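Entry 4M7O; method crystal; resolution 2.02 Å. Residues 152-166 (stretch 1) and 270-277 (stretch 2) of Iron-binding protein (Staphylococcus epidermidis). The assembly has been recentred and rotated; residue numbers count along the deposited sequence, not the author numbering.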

ATOM      1  N   ASN A 152       6.609  -5.199  18.284  1.00 50.18           N
ATOM      2  CA  ASN A 152       7.271  -5.718  19.478  1.00 53.28           C
ATOM      3  C   ASN A 152       8.543  -6.522  19.203  1.00 54.66           C
ATOM      4  O   ASN A 152       9.304  -6.804  20.114  1.00 54.06           O
ATOM      5  CB  ASN A 152       6.301  -6.529  20.341  1.00 55.41           C
ATOM      6  CG  ASN A 152       5.505  -5.657  21.284  1.00 66.31           C
ATOM      7  OD1 ASN A 152       5.997  -5.274  22.347  1.00 84.69           O
ATOM      8  ND2 ASN A 152       4.277  -5.332  20.905  1.00 62.70           N
ATOM      9  N   SER A 153       8.782  -6.879  17.949  1.00 57.26           N
ATOM     10  CA  SER A 153       9.981  -7.633  17.609  1.00 54.59           C
ATOM     11  C   SER A 153      11.172  -6.708  17.395  1.00 51.61           C
ATOM     12  O   SER A 153      12.278  -7.173  17.137  1.00 50.16           O
ATOM     13  CB  SER A 153       9.749  -8.441  16.338  1.00 51.21           C
ATOM     14  OG  SER A 153       9.607  -7.570  15.231  1.00 57.13           O
ATOM     15  N   VAL A 154      10.969  -5.418  17.568  1.00 67.50           N
ATOM     16  CA  VAL A 154      12.046  -4.458  17.410  1.00 64.64           C
ATOM     17  C   VAL A 154      12.892  -4.449  18.663  1.00 68.33           C
ATOM     18  O   VAL A 154      12.397  -4.232  19.727  1.00 71.44           O
ATOM     19  CB  VAL A 154      11.503  -3.047  17.165  1.00 73.47           C
ATOM     20  CG1 VAL A 154      12.613  -2.014  17.205  1.00 60.77           C
ATOM     21  CG2 VAL A 154      10.751  -2.986  15.851  1.00 66.86           C
ATOM     22  N   PRO A 155      14.181  -4.657  18.518  1.00 71.88           N
ATOM     23  CA  PRO A 155      15.062  -4.764  19.700  1.00 77.04           C
ATOM     24  C   PRO A 155      14.976  -3.557  20.654  1.00 79.85           C
ATOM     25  O   PRO A 155      15.129  -2.414  20.210  1.00 77.09           O
ATOM     26  CB  PRO A 155      16.468  -4.865  19.092  1.00 71.15           C
ATOM     27  CG  PRO A 155      16.246  -5.416  17.715  1.00 75.66           C
ATOM     28  CD  PRO A 155      14.917  -4.859  17.254  1.00 67.65           C
ATOM     29  N   LYS A 156      14.739  -3.829  21.940  1.00 86.80           N
ATOM     30  CA  LYS A 156      14.507  -2.796  22.959  1.00 92.04           C
ATOM     31  C   LYS A 156      15.581  -1.712  22.967  1.00 93.58           C
ATOM     32  O   LYS A 156      15.278  -0.516  23.015  1.00 92.84           O
ATOM     33  CB  LYS A 156      14.391  -3.430  24.349  1.00 93.25           C
ATOM     34  N   HIS A 157      16.835  -2.141  22.919  1.00 93.40           N
ATOM     35  CA  HIS A 157      17.936  -1.216  22.733  1.00 92.39           C
ATOM     36  C   HIS A 157      18.390  -1.278  21.281  1.00 86.61           C
ATOM     37  O   HIS A 157      18.676  -2.358  20.756  1.00 84.12           O
ATOM     38  CB  HIS A 157      19.095  -1.547  23.678  1.00 93.28           C
ATOM     39  N   HIS A 158      18.430  -0.120  20.633  1.00 85.28           N
ATOM     40  CA  HIS A 158      18.953  -0.010  19.274  1.00 82.54           C
ATOM     41  C   HIS A 158      19.433   1.415  19.019  1.00 90.87           C
ATOM     42  O   HIS A 158      18.965   2.357  19.659  1.00 95.99           O
ATOM     43  CB  HIS A 158      17.888  -0.404  18.250  1.00 70.78           C
ATOM     44  CG  HIS A 158      16.671   0.468  18.283  1.00 66.65           C
ATOM     45  ND1 HIS A 158      16.602   1.675  17.621  1.00 64.36           N
ATOM     46  CD2 HIS A 158      15.479   0.309  18.905  1.00 67.73           C
ATOM     47  CE1 HIS A 158      15.415   2.220  17.828  1.00 64.96           C
ATOM     48  NE2 HIS A 158      14.716   1.412  18.604  1.00 68.78           N
ATOM     49  N   LYS A 159      20.376   1.573  18.095  1.00 92.13           N
ATOM     50  CA  LYS A 159      20.857   2.903  17.744  1.00 89.67           C
ATOM     51  C   LYS A 159      19.786   3.640  16.942  1.00 79.44           C
ATOM     52  O   LYS A 159      19.242   3.103  15.982  1.00 77.45           O
ATOM     53  CB  LYS A 159      22.168   2.819  16.957  1.00 89.66           C
ATOM     54  N   LYS A 160      19.470   4.861  17.361  1.00 76.29           N
ATOM     55  CA  LYS A 160      18.510   5.706  16.655  1.00 73.82           C
ATOM     56  C   LYS A 160      18.882   5.875  15.180  1.00 70.05           C
ATOM     57  O   LYS A 160      19.812   6.606  14.845  1.00 78.35           O
ATOM     58  CB  LYS A 160      18.424   7.074  17.343  1.00 76.58           C
ATOM     59  CG  LYS A 160      19.493   7.306  18.415  1.00 81.87           C
ATOM     60  N   GLN A 161      18.151   5.205  14.298  1.00 55.89           N
ATOM     61  CA  GLN A 161      18.535   5.158  12.887  1.00 55.15           C
ATOM     62  C   GLN A 161      17.662   5.995  11.961  1.00 56.77           C
ATOM     63  O   GLN A 161      16.430   5.927  12.033  1.00 52.89           O
ATOM     64  CB  GLN A 161      18.550   3.716  12.390  1.00 53.92           C
ATOM     65  CG  GLN A 161      19.763   2.925  12.842  1.00 61.20           C
ATOM     66  CD  GLN A 161      19.713   1.511  12.342  1.00 63.09           C
ATOM     67  OE1 GLN A 161      20.675   1.009  11.756  1.00 65.13           O
ATOM     68  NE2 GLN A 161      18.573   0.857  12.552  1.00 62.72           N
ATOM     69  N   GLU A 162      18.313   6.759  11.079  1.00 50.67           N
ATOM     70  CA  GLU A 162      17.617   7.623  10.126  1.00 46.99           C
ATOM     71  C   GLU A 162      17.525   7.006   8.717  1.00 43.61           C
ATOM     72  O   GLU A 162      18.533   6.636   8.105  1.00 44.98           O
ATOM     73  CB  GLU A 162      18.252   9.023  10.085  1.00 49.58           C
ATOM     74  CG  GLU A 162      18.421   9.662  11.470  1.00 68.51           C
ATOM     75  CD  GLU A 162      18.211  11.167  11.467  1.00 83.44           C
ATOM     76  OE1 GLU A 162      18.050  11.749  12.561  1.00 89.34           O
ATOM     77  OE2 GLU A 162      18.203  11.771  10.374  1.00 92.04           O
ATOM     78  N   VAL A 163      16.304   6.914   8.211  1.00 41.00           N
ATOM     79  CA  VAL A 163      16.031   6.178   6.986  1.00 38.14           C
ATOM     80  C   VAL A 163      15.565   7.115   5.879  1.00 37.65           C
ATOM     81  O   VAL A 163      14.677   7.945   6.089  1.00 39.12           O
ATOM     82  CB  VAL A 163      14.942   5.137   7.223  1.00 37.08           C
ATOM     83  CG1 VAL A 163      14.632   4.387   5.932  1.00 35.47           C
ATOM     84  CG2 VAL A 163      15.354   4.179   8.349  1.00 43.14           C
ATOM     85  N   PHE A 164      16.175   6.988   4.705  1.00 35.29           N
ATOM     86  CA  PHE A 164      15.750   7.737   3.541  1.00 37.42           C
ATOM     87  C   PHE A 164      14.920   6.811   2.656  1.00 40.48           C
ATOM     88  O   PHE A 164      15.394   5.742   2.252  1.00 35.81           O
ATOM     89  CB  PHE A 164      16.959   8.276   2.774  1.00 41.03           C
ATOM     90  CG  PHE A 164      16.602   8.914   1.459  1.00 38.14           C
ATOM     91  CD1 PHE A 164      16.017  10.170   1.419  1.00 37.57           C
ATOM     92  CD2 PHE A 164      16.848   8.269   0.265  1.00 32.82           C
ATOM     93  CE1 PHE A 164      15.678  10.758   0.213  1.00 34.30           C
ATOM     94  CE2 PHE A 164      16.503   8.869  -0.949  1.00 30.74           C
ATOM     95  CZ  PHE A 164      15.917  10.100  -0.970  1.00 33.86           C
HETATM   96  N   MSE A 165      13.673   7.199   2.387  1.00 33.99           N
HETATM   97  CA  MSE A 165      12.800   6.413   1.523  1.00 29.90           C
HETATM   98  C   MSE A 165      12.843   7.045   0.143  1.00 30.67           C
HETATM   99  O   MSE A 165      12.436   8.198  -0.041  1.00 34.19           O
HETATM  100  CB  MSE A 165      11.361   6.440   2.040  1.00 33.23           C
HETATM  101  CG  MSE A 165      11.188   6.025   3.487  1.00 33.97           C
HETATM  102 SE   MSE A 165      11.458   4.118   3.798  0.53 40.64          SE
HETATM  103  CE  MSE A 165      10.123   3.422   2.571  1.00 43.02           C
ATOM    104  N   GLU A 166      13.352   6.306  -0.829  1.00 28.72           N
ATOM    105  CA  GLU A 166      13.411   6.821  -2.184  1.00 26.01           C
ATOM    106  C   GLU A 166      12.221   6.286  -2.969  1.00 30.26           C
ATOM    107  O   GLU A 166      12.171   5.086  -3.280  1.00 28.73           O
ATOM    108  CB  GLU A 166      14.716   6.380  -2.840  1.00 29.06           C
ATOM    109  CG  GLU A 166      14.902   6.932  -4.238  1.00 27.86           C
ATOM    110  CD  GLU A 166      16.332   6.813  -4.710  1.00 40.79           C
ATOM    111  OE1 GLU A 166      17.247   6.722  -3.853  1.00 43.36           O
ATOM    112  OE2 GLU A 166      16.550   6.825  -5.939  1.00 42.07           O
TER
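Stretch 2 270-277: DLRDDIYK

Stretch 2 is the end of a helix that begins earlier in the chain. Residues 270-275 are helical, and Tyr276 is the first residue to leave helical phi/psi. The last turn is held by Ile275 N to Arg272 O at 3.1 Å and Tyr276 N to Arg272 O at 2.8 Å. Stretch 1 is a loop that leads into a strand. Arg272 lies nearest Val154 by CA position, and Ile275 nearest Gln161. These pairs run in the same order along both stretches. Polar contacts centre on Ser153 and Gln161; strand residues add apolar ones.

Arg272 binds the first place. Arg272 NH1 donates to Ser153 O at 3.1 Å, with a nearly straight angle of 164°. The carbonyl lies at the edge of the guanidinium, near its plane, where the N-H bonds point. Arg272 NE adds weak bonds to Ser153 O at 3.5 Å and to Ser153 OG at 3.1 Å. Ser153 OG is also hydrogen-bonded to a residue just outside the stretches. NH2 is used within stretch 2. Arg272 NH2 forms a salt bridge with Asp273 OD1 at 3.1 Å and a weak hydrogen bond to Tyr276 O at 3.2 Å.

Gln161 binds the second place. Gln161 NE2 donates to Ile275 O at 3.1 Å, so a carbonyl in the last helical residue gains a side-chain partner. Gln161 OE1 is satisfied elsewhere in the structure.

Tyr276 has the largest covered area. Val154 CG1 lies over one face of its ring, 3.8 Å from Tyr276 CZ, in a CH-pi contact. The edge of the Tyr276 ring points toward the face of His158, with centroids 5.3 Å apart and planes at 70°. Tyr276 OH and His158 NE2 are hydrogen-bonded elsewhere. His158 ND1 makes a weak bond to Lys159 O at 3.4 Å.

From the strand, Val163 CG2 meets Ile275 CG1 at 4.3 Å. The selenomethionine Met165 brings CE to 4.4 Å from Leu271 CD1.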

ATOM      1  N   ASP A 270       8.784  -6.684   6.437  1.00 41.45           N
ATOM      2  CA  ASP A 270       9.819  -6.530   5.418  1.00 49.51           C
ATOM      3  C   ASP A 270      10.666  -5.314   5.730  1.00 46.59           C
ATOM      4  O   ASP A 270      11.890  -5.389   5.743  1.00 47.81           O
ATOM      5  CB  ASP A 270       9.196  -6.383   4.026  1.00 51.48           C
ATOM      6  CG  ASP A 270       8.673  -7.695   3.483  1.00 58.25           C
ATOM      7  OD1 ASP A 270       8.961  -8.744   4.099  1.00 56.96           O
ATOM      8  OD2 ASP A 270       7.990  -7.684   2.432  1.00 69.31           O
ATOM      9  N   LEU A 271       9.988  -4.202   5.991  1.00 44.42           N
ATOM     10  CA  LEU A 271      10.636  -2.942   6.336  1.00 45.29           C
ATOM     11  C   LEU A 271      11.473  -3.086   7.607  1.00 42.32           C
ATOM     12  O   LEU A 271      12.576  -2.544   7.701  1.00 43.23           O
ATOM     13  CB  LEU A 271       9.584  -1.839   6.504  1.00 41.93           C
ATOM     14  CG  LEU A 271       9.993  -0.441   6.040  1.00 51.11           C
ATOM     15  CD1 LEU A 271      10.402  -0.478   4.578  1.00 46.61           C
ATOM     16  CD2 LEU A 271       8.850   0.538   6.241  1.00 56.07           C
ATOM     17  N   ARG A 272      10.956  -3.836   8.576  1.00 40.78           N
ATOM     18  CA  ARG A 272      11.676  -4.083   9.820  1.00 45.73           C
ATOM     19  C   ARG A 272      13.013  -4.790   9.579  1.00 47.18           C
ATOM     20  O   ARG A 272      14.045  -4.407  10.141  1.00 56.98           O
ATOM     21  CB  ARG A 272      10.816  -4.923  10.769  1.00 44.16           C
ATOM     22  CG  ARG A 272      11.491  -5.201  12.108  1.00 46.19           C
ATOM     23  CD  ARG A 272      11.427  -6.666  12.466  1.00 52.51           C
ATOM     24  NE  ARG A 272      12.232  -6.951  13.652  1.00 66.98           N
ATOM     25  CZ  ARG A 272      13.538  -7.198  13.623  1.00 72.29           C
ATOM     26  NH1 ARG A 272      14.197  -7.445  14.749  1.00 74.11           N
ATOM     27  NH2 ARG A 272      14.186  -7.198  12.464  1.00 73.16           N
ATOM     28  N   ASP A 273      12.991  -5.816   8.734  1.00 42.08           N
ATOM     29  CA  ASP A 273      14.182  -6.616   8.481  1.00 46.55           C
ATOM     30  C   ASP A 273      15.208  -5.878   7.614  1.00 48.69           C
ATOM     31  O   ASP A 273      16.342  -6.331   7.487  1.00 53.18           O
ATOM     32  CB  ASP A 273      13.812  -7.977   7.859  1.00 52.24           C
ATOM     33  CG  ASP A 273      12.979  -8.865   8.803  1.00 58.69           C
ATOM     34  OD1 ASP A 273      12.905  -8.576  10.019  1.00 62.04           O
ATOM     35  OD2 ASP A 273      12.401  -9.867   8.320  1.00 59.08           O
ATOM     36  N   ASP A 274      14.816  -4.747   7.017  1.00 43.59           N
ATOM     37  CA  ASP A 274      15.761  -3.905   6.274  1.00 43.05           C
ATOM     38  C   ASP A 274      16.415  -2.865   7.186  1.00 49.62           C
ATOM     39  O   ASP A 274      17.514  -2.379   6.917  1.00 50.20           O
ATOM     40  CB  ASP A 274      15.071  -3.203   5.100  1.00 46.98           C
ATOM     41  CG  ASP A 274      14.771  -4.148   3.943  1.00 51.66           C
ATOM     42  OD1 ASP A 274      15.359  -5.245   3.893  1.00 56.43           O
ATOM     43  OD2 ASP A 274      13.954  -3.784   3.072  1.00 50.20           O
ATOM     44  N   ILE A 275      15.726  -2.541   8.274  1.00 46.86           N
ATOM     45  CA  ILE A 275      16.181  -1.529   9.213  1.00 46.80           C
ATOM     46  C   ILE A 275      16.989  -2.189  10.330  1.00 54.47           C
ATOM     47  O   ILE A 275      17.993  -1.651  10.797  1.00 52.54           O
ATOM     48  CB  ILE A 275      14.971  -0.773   9.799  1.00 48.04           C
ATOM     49  CG1 ILE A 275      14.259   0.005   8.689  1.00 41.38           C
ATOM     50  CG2 ILE A 275      15.397   0.177  10.899  1.00 54.63           C
ATOM     51  CD1 ILE A 275      12.942   0.600   9.115  1.00 44.06           C
ATOM     52  N   TYR A 276      16.555  -3.374  10.734  1.00 56.64           N
ATOM     53  CA  TYR A 276      17.207  -4.104  11.804  1.00 64.07           C
ATOM     54  C   TYR A 276      17.729  -5.442  11.278  1.00 72.98           C
ATOM     55  O   TYR A 276      17.000  -6.432  11.245  1.00 71.17           O
ATOM     56  CB  TYR A 276      16.234  -4.283  12.980  1.00 62.92           C
ATOM     57  CG  TYR A 276      15.644  -2.966  13.462  1.00 62.44           C
ATOM     58  CD1 TYR A 276      16.397  -2.089  14.229  1.00 62.30           C
ATOM     59  CD2 TYR A 276      14.344  -2.592  13.136  1.00 58.84           C
ATOM     60  CE1 TYR A 276      15.875  -0.878  14.664  1.00 59.53           C
ATOM     61  CE2 TYR A 276      13.813  -1.379  13.575  1.00 59.15           C
ATOM     62  CZ  TYR A 276      14.588  -0.529  14.337  1.00 58.40           C
ATOM     63  OH  TYR A 276      14.090   0.678  14.780  1.00 61.36           O
ATOM     64  N   LYS A 277      18.989  -5.448  10.839  1.00 81.06           N
ATOM     65  CA  LYS A 277      19.637  -6.658  10.326  1.00 85.21           C
ATOM     66  C   LYS A 277      20.134  -7.546  11.462  1.00 88.96           C
ATOM     67  O   LYS A 277      19.762  -7.356  12.618  1.00 90.76           O
ATOM     68  CB  LYS A 277      20.807  -6.304   9.397  1.00 85.69           C
ATOM     69  CG  LYS A 277      20.415  -5.681   8.055  1.00 82.69           C
ATOM     70  CD  LYS A 277      19.829  -6.710   7.091  1.00 83.10           C
ATOM     71  CE  LYS A 277      19.640  -6.097   5.706  1.00 81.68           C
ATOM     72  NZ  LYS A 277      18.933  -6.990   4.740  1.00 84.42           N
TER